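Local coordinates for peptidase S15/CocE/NonD (Thaumarchaeota archaeon SCGC AB-539-E09, PDB 4PF1), which is an aminopeptidase of the S15 family with an alpha/beta-hydrolase fold, probably cleaving residues from peptide N-termini by a serine mechanism, at residues Tyr210-Glu215 against Asn220-Trp225. Residues are numbered along the deposited sequence; the frame is centred on the assembly and turned at random.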
ATOM      1  N   TYR A 210      10.735   1.256  28.736  1.00 15.73           N
ATOM      2  CA  TYR A 210      10.986  -0.166  28.987  1.00 15.11           C
ATOM      3  C   TYR A 210      11.071  -0.468  30.491  1.00 17.93           C
ATOM      4  O   TYR A 210      10.453  -1.430  30.943  1.00 16.74           O
ATOM      5  CB  TYR A 210      12.260  -0.629  28.265  1.00 15.97           C
ATOM      6  CG  TYR A 210      12.595  -2.087  28.485  1.00 17.67           C
ATOM      7  CD1 TYR A 210      13.478  -2.477  29.489  1.00 19.44           C
ATOM      8  CD2 TYR A 210      12.060  -3.078  27.665  1.00 18.22           C
ATOM      9  CE1 TYR A 210      13.793  -3.817  29.694  1.00 19.70           C
ATOM     10  CE2 TYR A 210      12.377  -4.422  27.856  1.00 19.01           C
ATOM     11  CZ  TYR A 210      13.247  -4.786  28.871  1.00 25.16           C
ATOM     12  OH  TYR A 210      13.570  -6.103  29.063  1.00 25.97           O
ATOM     13  N   ALA A 211      11.832   0.343  31.262  1.00 15.18           N
ATOM     14  CA  ALA A 211      11.933   0.160  32.715  1.00 15.30           C
ATOM     15  C   ALA A 211      10.559   0.344  33.369  1.00 18.55           C
ATOM     16  O   ALA A 211      10.200  -0.425  34.251  1.00 18.41           O
ATOM     17  CB  ALA A 211      12.942   1.136  33.308  1.00 16.40           C
ATOM     18  N   TYR A 212       9.762   1.309  32.869  1.00 14.43           N
ATOM     19  CA  TYR A 212       8.408   1.581  33.356  1.00 13.90           C
ATOM     20  C   TYR A 212       7.493   0.381  33.122  1.00 17.73           C
ATOM     21  O   TYR A 212       6.887  -0.104  34.063  1.00 17.87           O
ATOM     22  CB  TYR A 212       7.837   2.830  32.657  1.00 14.14           C
ATOM     23  CG  TYR A 212       6.554   3.360  33.261  1.00 14.43           C
ATOM     24  CD1 TYR A 212       5.314   2.881  32.847  1.00 16.12           C
ATOM     25  CD2 TYR A 212       6.575   4.400  34.186  1.00 15.14           C
ATOM     26  CE1 TYR A 212       4.127   3.393  33.371  1.00 17.54           C
ATOM     27  CE2 TYR A 212       5.396   4.929  34.710  1.00 16.22           C
ATOM     28  CZ  TYR A 212       4.173   4.421  34.301  1.00 22.91           C
ATOM     29  OH  TYR A 212       3.009   4.933  34.821  1.00 23.90           O
ATOM     30  N   ASN A 213       7.403  -0.097  31.863  1.00 14.50           N
ATOM     31  CA  ASN A 213       6.536  -1.208  31.464  1.00 14.25           C
ATOM     32  C   ASN A 213       6.894  -2.518  32.169  1.00 17.96           C
ATOM     33  O   ASN A 213       6.010  -3.171  32.717  1.00 18.63           O
ATOM     34  CB  ASN A 213       6.575  -1.399  29.931  1.00 14.00           C
ATOM     35  CG  ASN A 213       5.931  -0.273  29.160  1.00 29.94           C
ATOM     36  OD1 ASN A 213       5.069   0.445  29.666  1.00 23.74           O
ATOM     37  ND2 ASN A 213       6.341  -0.087  27.913  1.00 22.86           N
ATOM     38  N   GLN A 214       8.177  -2.886  32.181  1.00 14.26           N
ATOM     39  CA  GLN A 214       8.643  -4.134  32.790  1.00 14.00           C
ATOM     40  C   GLN A 214       8.725  -4.079  34.329  1.00 18.16           C
ATOM     41  O   GLN A 214       8.800  -5.141  34.958  1.00 17.80           O
ATOM     42  CB  GLN A 214      10.032  -4.522  32.230  1.00 15.01           C
ATOM     43  CG  GLN A 214      10.055  -4.844  30.728  1.00 20.72           C
ATOM     44  CD  GLN A 214       9.323  -6.118  30.386  1.00 27.42           C
ATOM     45  OE1 GLN A 214       8.292  -6.102  29.718  1.00 22.98           O
ATOM     46  NE2 GLN A 214       9.849  -7.251  30.825  1.00 17.22           N
ATOM     47  N   GLU A 215       8.766  -2.871  34.943  1.00 15.22           N
ATOM     48  CA  GLU A 215       8.969  -2.808  36.399  1.00 15.54           C
ATOM     49  C   GLU A 215       7.895  -2.059  37.209  1.00 20.77           C
ATOM     50  O   GLU A 215       7.980  -2.076  38.443  1.00 21.19           O
ATOM     51  CB  GLU A 215      10.342  -2.229  36.729  1.00 16.67           C
ATOM     52  CG  GLU A 215      11.481  -3.042  36.147  1.00 21.24           C
ATOM     53  CD  GLU A 215      12.837  -2.743  36.737  1.00 28.97           C
ATOM     54  OE1 GLU A 215      13.018  -1.638  37.298  1.00 18.22           O
ATOM     55  OE2 GLU A 215      13.709  -3.637  36.680  1.00 23.12           O
ATOM     56  N   ASN A 220       2.990  -6.500  33.895  1.00 14.71           N
ATOM     57  CA  ASN A 220       2.900  -5.396  32.919  1.00 14.55           C
ATOM     58  C   ASN A 220       1.442  -4.873  32.787  1.00 20.14           C
ATOM     59  O   ASN A 220       0.903  -4.778  31.680  1.00 20.26           O
ATOM     60  CB  ASN A 220       3.466  -5.816  31.544  1.00 15.62           C
ATOM     61  CG  ASN A 220       4.974  -5.897  31.486  1.00 31.17           C
ATOM     62  OD1 ASN A 220       5.631  -6.488  32.349  1.00 23.40           O
ATOM     63  ND2 ASN A 220       5.553  -5.353  30.427  1.00 21.74           N
ATOM     64  N   GLU A 221       0.813  -4.557  33.928  1.00 17.64           N
ATOM     65  CA  GLU A 221      -0.567  -4.065  33.978  1.00 17.98           C
ATOM     66  C   GLU A 221      -0.619  -2.539  33.903  1.00 22.79           C
ATOM     67  O   GLU A 221      -1.671  -1.982  33.587  1.00 22.65           O
ATOM     68  CB  GLU A 221      -1.267  -4.556  35.247  1.00 19.84           C
ATOM     69  CG  GLU A 221      -1.563  -6.045  35.241  1.00 31.69           C
ATOM     70  CD  GLU A 221      -2.138  -6.580  36.536  1.00 51.67           C
ATOM     71  OE1 GLU A 221      -1.628  -6.204  37.618  1.00 39.90           O
ATOM     72  OE2 GLU A 221      -3.074  -7.408  36.470  1.00 49.82           O
ATOM     73  N   ILE A 222       0.504  -1.866  34.227  1.00 19.81           N
ATOM     74  CA  ILE A 222       0.629  -0.406  34.164  1.00 19.91           C
ATOM     75  C   ILE A 222       1.641  -0.080  33.070  1.00 23.24           C
ATOM     76  O   ILE A 222       2.805  -0.486  33.170  1.00 23.21           O
ATOM     77  CB  ILE A 222       1.009   0.208  35.544  1.00 23.42           C
ATOM     78  CG1 ILE A 222      -0.118  -0.036  36.584  1.00 24.02           C
ATOM     79  CG2 ILE A 222       1.335   1.711  35.404  1.00 24.50           C
ATOM     80  CD1 ILE A 222       0.210   0.363  38.043  1.00 30.79           C
ATOM     81  N   LYS A 223       1.187   0.596  31.998  1.00 18.46           N
ATOM     82  CA  LYS A 223       2.048   0.877  30.855  1.00 17.42           C
ATOM     83  C   LYS A 223       2.245   2.373  30.601  1.00 20.95           C
ATOM     84  O   LYS A 223       1.369   3.189  30.905  1.00 20.92           O
ATOM     85  CB  LYS A 223       1.531   0.171  29.596  1.00 19.11           C
ATOM     86  CG  LYS A 223       1.820  -1.327  29.611  1.00 28.38           C
ATOM     87  CD  LYS A 223       1.368  -2.023  28.344  1.00 38.26           C
ATOM     88  CE  LYS A 223       1.395  -3.523  28.509  1.00 51.03           C
ATOM     89  NZ  LYS A 223       1.085  -4.227  27.237  1.00 62.08           N
ATOM     90  N   TRP A 224       3.435   2.716  30.068  1.00 16.66           N
ATOM     91  CA  TRP A 224       3.898   4.072  29.759  1.00 16.11           C
ATOM     92  C   TRP A 224       2.841   4.868  28.996  1.00 19.94           C
ATOM     93  O   TRP A 224       2.361   4.424  27.950  1.00 18.87           O
ATOM     94  CB  TRP A 224       5.211   4.002  28.958  1.00 14.14           C
ATOM     95  CG  TRP A 224       5.789   5.335  28.575  1.00 14.93           C
ATOM     96  CD1 TRP A 224       5.534   6.042  27.435  1.00 17.60           C
ATOM     97  CD2 TRP A 224       6.790   6.072  29.289  1.00 14.78           C
ATOM     98  NE1 TRP A 224       6.283   7.194  27.415  1.00 17.21           N
ATOM     99  CE2 TRP A 224       7.072   7.233  28.536  1.00 18.69           C
ATOM    100  CE3 TRP A 224       7.482   5.863  30.496  1.00 16.04           C
ATOM    101  CZ2 TRP A 224       8.007   8.187  28.955  1.00 17.92           C
ATOM    102  CZ3 TRP A 224       8.416   6.804  30.903  1.00 17.24           C
ATOM    103  CH2 TRP A 224       8.659   7.956  30.147  1.00 17.82           C
ATOM    104  N   TRP A 225       2.460   6.030  29.541  1.00 17.30           N
ATOM    105  CA  TRP A 225       1.470   6.891  28.904  1.00 17.50           C
ATOM    106  C   TRP A 225       2.168   7.971  28.064  1.00 21.00           C
ATOM    107  O   TRP A 225       3.339   8.280  28.299  1.00 18.91           O
ATOM    108  CB  TRP A 225       0.498   7.505  29.935  1.00 16.86           C
ATOM    109  CG  TRP A 225       1.155   8.274  31.043  1.00 18.32           C
ATOM    110  CD1 TRP A 225       1.467   7.813  32.288  1.00 21.43           C
ATOM    111  CD2 TRP A 225       1.542   9.656  31.017  1.00 18.40           C
ATOM    112  NE1 TRP A 225       2.047   8.814  33.033  1.00 21.06           N
ATOM    113  CE2 TRP A 225       2.105   9.957  32.277  1.00 22.51           C
ATOM    114  CE3 TRP A 225       1.478  10.671  30.044  1.00 19.57           C
ATOM    115  CZ2 TRP A 225       2.597  11.229  32.594  1.00 22.05           C
ATOM    116  CZ3 TRP A 225       1.968  11.929  30.358  1.00 21.24           C
ATOM    117  CH2 TRP A 225       2.514  12.202  31.621  1.00 22.20           C
TER
HETATM  118  O   HOH W   1       2.899   7.582  35.482  1.00  7.95           O
HETATM  119  O   HOH W   2       0.751   4.549  33.337  1.00 12.57           O
HETATM  120  O   HOH W   3       4.019  -2.518  34.430  1.00 12.77           O
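Tyr212, on the last turn of helix 204-215, meets the returning chain Ile222-Trp225 from CB to OH. Its CB sits in the plane of the Trp224 indole, at the CE3 edge (3.7 Å). CG is 3.8 Å from the same CE3, where Trp224 turns its edge to the tyrosine face in a T-shaped stack, planes at 89°. CD1 and CE1 run beside the backbone, each 3.4 Å from Trp224 N. With CG anti to the backbone N (chi1 -169°), the ring reaches past this loop backbone, and OH lies 3.7 Å from Ile222 CG2. There two waters take over, each 2.7 Å from Tyr212 OH: one links it to Trp225 NE1, the other to Lys223 O. Next on the helix, Asn213 OD1 accepts Trp224 N in its carbonyl plane at 2.8 Å, nearly straight at 171°. Farther back, Asn220 ND2 donates to Gln214 OE1 (2.9 Å) from above the carbonyl plane, and a third water joins Asn213 O to Ile222 O. A leucine in place of Tyr212 would probably leave both waters without their hydroxyl partner and the Trp224 edge without its aromatic face. Phe23 and Pro25 of a second subunit also pack on Tyr212, placing the contact at a subunit interface. The loop is thus held largely through backbone N-H and C=O groups bound by a side-chain amide and waters, while Tyr212 supplies both an apolar face and the hydroxyl that binds two waters.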